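Local coordinates for pectate lyase (Pectobacterium carotovorum, PDB 4U49), which probably cleaves polygalacturonate and methylated pectins by calcium-dependent elimination, acting within the chain and remaining active on highly methylated substrates, at residues N184-N189 and T208-V213; G204-I209 and H237-G242. All coordinates share one frame; numbering follows the deposited sequence.

Contact 1: residues N184-N189 and T208-V213; sequences NCRIEN and TIVGGV
I187 and I209 stand at matching positions of two parallel strands on neighbouring rungs of the right-handed parallel beta-helix, the fold of polysaccharide lyase family 3. The strand axes approach to 4.6 Å and diverge by 18°. Four backbone hydrogen bonds, between 2.8 and 2.9 Å long, fix the register: T208 N to C185 O, I187 N to T208 O, V210 N to I187 O and N189 N to V210 O. The inward face is buried and apolar, although I187 CB and I209 CG1 meet only at 4.3 Å; C185, pointing to the same face, is tied by a disulfide to C180.

The other face makes the shorter side-chain contacts yet is partly exposed at R186, E188 and V210, while T208 is buried. The R186 chain bends at chi3 (75°), which carries its guanidinium toward the neighbouring strand: T208 CG2 sits over one face, toward the rim, while NH2 comes within 3.6 Å of V210 CG2. R186 NE grips E188 OE2 in the guanidinium plane, a salt bridge within one strand. Past V210 the chain turns through G211 and G212. At the other end a water donates to C185 O and also hydrogen-bonds T208 OG1, 2.7 Å away.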
ATOM      1  N   ASN A 184      17.043  -1.682   3.386  1.00 19.94           N
ATOM      2  CA  ASN A 184      15.808  -0.956   3.638  1.00 21.87           C
ATOM      3  C   ASN A 184      15.245  -0.394   2.339  1.00 21.97           C
ATOM      4  O   ASN A 184      15.949   0.296   1.601  1.00 20.54           O
ATOM      5  CB  ASN A 184      16.043   0.165   4.649  1.00 21.68           C
ATOM      6  CG  ASN A 184      16.616  -0.344   5.960  1.00 24.49           C
ATOM      7  OD1 ASN A 184      16.169  -1.356   6.495  1.00 26.10           O
ATOM      8  ND2 ASN A 184      17.620   0.355   6.477  1.00 29.26           N
ATOM      9  N   CYS A 185      13.982  -0.699   2.056  1.00 18.24           N
ATOM     10  CA  CYS A 185      13.337  -0.216   0.840  1.00 19.80           C
ATOM     11  C   CYS A 185      12.149   0.680   1.154  1.00 15.89           C
ATOM     12  O   CYS A 185      11.446   0.473   2.144  1.00 17.33           O
ATOM     13  CB  CYS A 185      12.874  -1.384  -0.031  1.00 20.40           C
ATOM     14  SG  CYS A 185      14.166  -2.588  -0.403  1.00 18.00           S
ATOM     15  N   ARG A 186      11.930   1.672   0.300  1.00 14.40           N
ATOM     16  CA  ARG A 186      10.746   2.514   0.393  1.00 12.31           C
ATOM     17  C   ARG A 186       9.995   2.502  -0.931  1.00 14.08           C
ATOM     18  O   ARG A 186      10.598   2.525  -2.005  1.00 15.58           O
ATOM     19  CB  ARG A 186      11.116   3.945   0.781  1.00 16.96           C
ATOM     20  CG  ARG A 186      11.837   4.058   2.109  1.00 21.61           C
ATOM     21  CD  ARG A 186      12.164   5.511   2.440  1.00 19.53           C
ATOM     22  NE  ARG A 186      10.990   6.265   2.871  1.00 20.96           N
ATOM     23  CZ  ARG A 186      10.527   6.267   4.117  1.00 19.29           C
ATOM     24  NH1 ARG A 186      11.129   5.543   5.050  1.00 24.76           N
ATOM     25  NH2 ARG A 186       9.457   6.978   4.427  1.00 22.64           N
ATOM     26  N   ILE A 187       8.673   2.450  -0.835  1.00 11.70           N
ATOM     27  CA  ILE A 187       7.793   2.394  -1.994  1.00 12.38           C
ATOM     28  C   ILE A 187       6.784   3.526  -1.860  1.00 13.24           C
ATOM     29  O   ILE A 187       5.776   3.399  -1.159  1.00 14.15           O
ATOM     30  CB  ILE A 187       7.079   1.027  -2.093  1.00 14.40           C
ATOM     31  CG1 ILE A 187       8.110  -0.097  -2.246  1.00 15.78           C
ATOM     32  CG2 ILE A 187       6.099   1.005  -3.252  1.00 15.93           C
ATOM     33  CD1 ILE A 187       7.528  -1.492  -2.097  1.00 18.05           C
ATOM     34  N   GLU A 188       7.070   4.646  -2.518  1.00 13.34           N
ATOM     35  CA  GLU A 188       6.329   5.879  -2.265  1.00 15.44           C
ATOM     36  C   GLU A 188       5.458   6.297  -3.442  1.00 13.59           C
ATOM     37  O   GLU A 188       5.944   6.456  -4.551  1.00 15.33           O
ATOM     38  CB  GLU A 188       7.301   7.010  -1.912  1.00 14.38           C
ATOM     39  CG  GLU A 188       8.269   6.652  -0.795  1.00 15.99           C
ATOM     40  CD  GLU A 188       9.170   7.806  -0.402  1.00 25.32           C
ATOM     41  OE1 GLU A 188       8.856   8.959  -0.763  1.00 29.41           O
ATOM     42  OE2 GLU A 188      10.195   7.560   0.268  1.00 22.30           O
ATOM     43  N   ASN A 189       4.165   6.470  -3.186  1.00 13.68           N
ATOM     44  CA  ASN A 189       3.222   6.892  -4.217  1.00 14.87           C
ATOM     45  C   ASN A 189       3.264   5.994  -5.450  1.00 13.68           C
ATOM     46  O   ASN A 189       3.579   6.437  -6.555  1.00 14.56           O
ATOM     47  CB  ASN A 189       3.483   8.343  -4.625  1.00 13.76           C
ATOM     48  CG  ASN A 189       2.388   8.899  -5.515  1.00 15.83           C
ATOM     49  OD1 ASN A 189       1.243   8.448  -5.464  1.00 15.11           O
ATOM     50  ND2 ASN A 189       2.738   9.873  -6.345  1.00 16.95           N
ATOM     51  N   THR A 208       9.039  -0.110   3.465  1.00 11.89           N
ATOM     52  CA  THR A 208       8.085   0.914   3.869  1.00 11.01           C
ATOM     53  C   THR A 208       7.260   1.412   2.691  1.00 10.99           C
ATOM     54  O   THR A 208       7.801   1.949   1.727  1.00 12.51           O
ATOM     55  CB  THR A 208       8.798   2.117   4.519  1.00 14.96           C
ATOM     56  OG1 THR A 208       9.578   1.668   5.634  1.00 16.31           O
ATOM     57  CG2 THR A 208       7.783   3.145   4.990  1.00 15.62           C
ATOM     58  N   ILE A 209       5.947   1.227   2.776  1.00 10.75           N
ATOM     59  CA  ILE A 209       5.033   1.718   1.753  1.00 10.58           C
ATOM     60  C   ILE A 209       4.438   3.055   2.185  1.00 13.34           C
ATOM     61  O   ILE A 209       3.818   3.152   3.241  1.00 13.25           O
ATOM     62  CB  ILE A 209       3.904   0.705   1.484  1.00 10.42           C
ATOM     63  CG1 ILE A 209       4.489  -0.603   0.942  1.00 15.86           C
ATOM     64  CG2 ILE A 209       2.881   1.286   0.516  1.00 12.80           C
ATOM     65  CD1 ILE A 209       3.450  -1.639   0.587  1.00 16.82           C
ATOM     66  N   VAL A 210       4.635   4.087   1.371  1.00 13.57           N
ATOM     67  CA  VAL A 210       4.193   5.430   1.737  1.00 13.55           C
ATOM     68  C   VAL A 210       3.147   5.936   0.756  1.00 12.73           C
ATOM     69  O   VAL A 210       3.459   6.238  -0.395  1.00 13.13           O
ATOM     70  CB  VAL A 210       5.369   6.420   1.782  1.00 14.59           C
ATOM     71  CG1 VAL A 210       4.920   7.735   2.396  1.00 15.02           C
ATOM     72  CG2 VAL A 210       6.528   5.829   2.577  1.00 14.28           C
ATOM     73  N   GLY A 211       1.907   6.032   1.220  1.00 12.58           N
ATOM     74  CA  GLY A 211       0.802   6.350   0.339  1.00 11.55           C
ATOM     75  C   GLY A 211       0.641   5.258  -0.704  1.00 12.31           C
ATOM     76  O   GLY A 211       1.056   4.118  -0.496  1.00 12.55           O
ATOM     77  N   GLY A 212       0.049   5.611  -1.837  1.00 13.92           N
ATOM     78  CA  GLY A 212      -0.161   4.649  -2.899  1.00 12.84           C
ATOM     79  C   GLY A 212      -1.577   4.116  -2.890  1.00 14.70           C
ATOM     80  O   GLY A 212      -2.294   4.241  -1.895  1.00 14.98           O
ATOM     81  N   VAL A 213      -1.986   3.536  -4.014  1.00 12.42           N
ATOM     82  CA  VAL A 213      -3.325   2.976  -4.162  1.00 14.33           C
ATOM     83  C   VAL A 213      -3.226   1.643  -4.896  1.00 12.03           C
ATOM     84  O   VAL A 213      -2.582   1.555  -5.938  1.00 14.26           O
ATOM     85  CB  VAL A 213      -4.271   3.922  -4.945  1.00 14.02           C
ATOM     86  CG1 VAL A 213      -5.656   3.302  -5.077  1.00 12.75           C
ATOM     87  CG2 VAL A 213      -4.359   5.290  -4.275  1.00 14.41           C
TER
HETATM   88  O   HOH W   1      12.084   1.048   4.839  1.00 16.62           O
HETATM   89  O   HOH W   2       3.069   3.595  -2.427  1.00 14.56           O

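Contact 2: residues G204-I209 and H237-G242; sequences GKTMTI and HTIVQG
H237 is bridged to T206, but its imidazole leads away from the partner strand, and I239, two residues on in the same strand, sets CG1 3.7 Å above one face, displaced toward the rim. At the ring edge a water lies in plane, 2.6 Å from H237 ND1 and only weakly bound to T206 OG1; H237 NE2 is engaged by T270 OG1, so both ring nitrogens have polar partners. The other flat group, the Q241 carboxamide, crosses T208 and brings OE1 to 3.5 Å from T208 CG2. Its CG takes the crowded position between backbone N and carbonyl carbon (chi1 67°), and lies near I209 O.

Parallel pairing of successive beta-helix rungs sets this spacing: bridges T206-H237, M207-T238, T208-I239 and I209-V240 have CA separations of 4.6 to 4.9 Å. Four good backbone bonds hold them, such as I239 N to M207 O at 2.8 Å (169° at the hydrogen), whereas H237 N to K205 O is weak, bent to 131°. On the inward face the M207 chain bends at chi3, bringing CE to 3.8 Å from both T238 OG1 and T238 CG2. That hydroxyl is buried but hydrogen-bonded to Q231 and N202, and L229 packs against T238, V240 and I209.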
ATOM      1  N   GLY A 204      13.893  -7.896   2.582  1.00 19.12           N
ATOM      2  CA  GLY A 204      14.921  -7.091   3.212  1.00 20.01           C
ATOM      3  C   GLY A 204      14.723  -6.890   4.701  1.00 20.90           C
ATOM      4  O   GLY A 204      13.985  -7.632   5.350  1.00 25.18           O
ATOM      5  N   LYS A 205      15.406  -5.889   5.242  1.00 22.12           N
ATOM      6  CA  LYS A 205      15.304  -5.541   6.654  1.00 22.42           C
ATOM      7  C   LYS A 205      13.987  -4.821   6.924  1.00 20.16           C
ATOM      8  O   LYS A 205      13.213  -5.215   7.797  1.00 20.76           O
ATOM      9  CB  LYS A 205      16.488  -4.663   7.066  1.00 23.02           C
ATOM     10  CG  LYS A 205      16.402  -4.073   8.462  1.00 29.87           C
ATOM     11  CD  LYS A 205      16.942  -5.027   9.507  1.00 32.64           C
ATOM     12  CE  LYS A 205      17.336  -4.278  10.770  1.00 34.75           C
ATOM     13  NZ  LYS A 205      16.233  -3.402  11.257  1.00 38.14           N
ATOM     14  N   THR A 206      13.746  -3.762   6.162  1.00 17.21           N
ATOM     15  CA  THR A 206      12.526  -2.982   6.288  1.00 17.31           C
ATOM     16  C   THR A 206      12.010  -2.609   4.903  1.00 17.23           C
ATOM     17  O   THR A 206      12.778  -2.193   4.039  1.00 19.23           O
ATOM     18  CB  THR A 206      12.749  -1.698   7.123  1.00 21.67           C
ATOM     19  OG1 THR A 206      13.335  -2.032   8.389  1.00 22.77           O
ATOM     20  CG2 THR A 206      11.429  -0.979   7.360  1.00 22.96           C
ATOM     21  N   MET A 207      10.709  -2.788   4.691  1.00 13.96           N
ATOM     22  CA  MET A 207      10.053  -2.309   3.481  1.00 16.42           C
ATOM     23  C   MET A 207       8.929  -1.366   3.883  1.00 13.27           C
ATOM     24  O   MET A 207       7.983  -1.768   4.565  1.00 14.27           O
ATOM     25  CB  MET A 207       9.506  -3.466   2.645  1.00 12.16           C
ATOM     26  CG  MET A 207       8.876  -3.035   1.327  1.00 13.88           C
ATOM     27  SD  MET A 207       8.208  -4.423   0.387  1.00 13.99           S
ATOM     28  CE  MET A 207       6.716  -4.786   1.313  1.00 14.74           C
ATOM     29  N   THR A 208       9.039  -0.110   3.465  1.00 11.89           N
ATOM     30  CA  THR A 208       8.085   0.914   3.869  1.00 11.01           C
ATOM     31  C   THR A 208       7.260   1.412   2.691  1.00 10.99           C
ATOM     32  O   THR A 208       7.801   1.949   1.727  1.00 12.51           O
ATOM     33  CB  THR A 208       8.798   2.117   4.519  1.00 14.96           C
ATOM     34  OG1 THR A 208       9.578   1.668   5.634  1.00 16.31           O
ATOM     35  CG2 THR A 208       7.783   3.145   4.990  1.00 15.62           C
ATOM     36  N   ILE A 209       5.947   1.227   2.776  1.00 10.75           N
ATOM     37  CA  ILE A 209       5.033   1.718   1.753  1.00 10.58           C
ATOM     38  C   ILE A 209       4.438   3.055   2.185  1.00 13.34           C
ATOM     39  O   ILE A 209       3.818   3.152   3.241  1.00 13.25           O
ATOM     40  CB  ILE A 209       3.904   0.705   1.484  1.00 10.42           C
ATOM     41  CG1 ILE A 209       4.489  -0.603   0.942  1.00 15.86           C
ATOM     42  CG2 ILE A 209       2.881   1.286   0.516  1.00 12.80           C
ATOM     43  CD1 ILE A 209       3.450  -1.639   0.587  1.00 16.82           C
ATOM     44  N   HIS A 237      10.589  -6.539   8.512  1.00 16.50           N
ATOM     45  CA  HIS A 237       9.561  -5.605   8.934  1.00 17.79           C
ATOM     46  C   HIS A 237       8.961  -4.869   7.742  1.00 16.28           C
ATOM     47  O   HIS A 237       9.675  -4.215   6.985  1.00 17.00           O
ATOM     48  CB  HIS A 237      10.146  -4.602   9.933  1.00 18.39           C
ATOM     49  CG  HIS A 237       9.119  -3.787  10.652  1.00 18.02           C
ATOM     50  ND1 HIS A 237       9.442  -2.656  11.372  1.00 17.94           N
ATOM     51  CD2 HIS A 237       7.779  -3.939  10.775  1.00 17.72           C
ATOM     52  CE1 HIS A 237       8.346  -2.144  11.901  1.00 20.72           C
ATOM     53  NE2 HIS A 237       7.322  -2.905  11.556  1.00 17.43           N
ATOM     54  N   THR A 238       7.650  -4.987   7.571  1.00 15.50           N
ATOM     55  CA  THR A 238       6.946  -4.198   6.570  1.00 13.46           C
ATOM     56  C   THR A 238       6.136  -3.112   7.260  1.00 15.00           C
ATOM     57  O   THR A 238       5.378  -3.389   8.195  1.00 12.18           O
ATOM     58  CB  THR A 238       6.018  -5.061   5.692  1.00 13.73           C
ATOM     59  OG1 THR A 238       6.805  -5.965   4.903  1.00 15.10           O
ATOM     60  CG2 THR A 238       5.189  -4.181   4.765  1.00 14.00           C
ATOM     61  N   ILE A 239       6.321  -1.878   6.801  1.00 12.56           N
ATOM     62  CA  ILE A 239       5.623  -0.718   7.341  1.00 11.96           C
ATOM     63  C   ILE A 239       4.694  -0.120   6.290  1.00 12.25           C
ATOM     64  O   ILE A 239       5.101   0.108   5.150  1.00 14.57           O
ATOM     65  CB  ILE A 239       6.616   0.369   7.818  1.00 12.83           C
ATOM     66  CG1 ILE A 239       7.566  -0.195   8.876  1.00 15.85           C
ATOM     67  CG2 ILE A 239       5.866   1.581   8.362  1.00 14.31           C
ATOM     68  CD1 ILE A 239       8.596   0.811   9.371  1.00 19.60           C
ATOM     69  N   VAL A 240       3.446   0.119   6.680  1.00 12.84           N
ATOM     70  CA  VAL A 240       2.453   0.730   5.806  1.00 12.30           C
ATOM     71  C   VAL A 240       2.009   2.070   6.383  1.00 14.62           C
ATOM     72  O   VAL A 240       1.433   2.116   7.468  1.00 15.17           O
ATOM     73  CB  VAL A 240       1.221  -0.182   5.622  1.00 14.08           C
ATOM     74  CG1 VAL A 240       0.156   0.514   4.794  1.00 15.76           C
ATOM     75  CG2 VAL A 240       1.621  -1.511   4.984  1.00 12.02           C
ATOM     76  N   GLN A 241       2.279   3.156   5.663  1.00 14.39           N
ATOM     77  CA  GLN A 241       1.963   4.493   6.167  1.00 14.28           C
ATOM     78  C   GLN A 241       1.453   5.422   5.064  1.00 15.46           C
ATOM     79  O   GLN A 241       1.286   5.009   3.918  1.00 14.39           O
ATOM     80  CB  GLN A 241       3.193   5.108   6.852  1.00 18.58           C
ATOM     81  CG  GLN A 241       4.358   5.424   5.916  1.00 16.25           C
ATOM     82  CD  GLN A 241       5.652   5.710   6.658  1.00 18.15           C
ATOM     83  OE1 GLN A 241       6.109   4.900   7.461  1.00 18.21           O
ATOM     84  NE2 GLN A 241       6.250   6.866   6.388  1.00 22.86           N
ATOM     85  N   GLY A 242       1.192   6.678   5.418  1.00 16.07           N
ATOM     86  CA  GLY A 242       0.717   7.658   4.453  1.00 15.97           C
ATOM     87  C   GLY A 242      -0.667   7.359   3.903  1.00 15.76           C
ATOM     88  O   GLY A 242      -1.018   7.811   2.813  1.00 16.41           O
TER
HETATM   89  O   HOH W   3      11.891  -1.663  11.430  1.00 29.41           O

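Overall arrangement
Strand 206-210 is common to both contacts, flanked by 184-188 in contact 1 and by 237-241 in contact 2, so the three are consecutive parallel strands along the beta-helix, with contact centres 7 Å apart. T208 and I209 belong to both pairs. Contact 1 is the more buried: seven of its ten touching residues are buried, against five of ten in contact 2, and its centre lies nearer that of the chain. Both are largely apolar inward, with contact 2 adding M207 and T238 to I209 and V240. Outward, contact 1 carries a salt bridge, contact 2 a histidine and a glutamine. A probable hydrogen bond, C185 N to T206 O, further joins them.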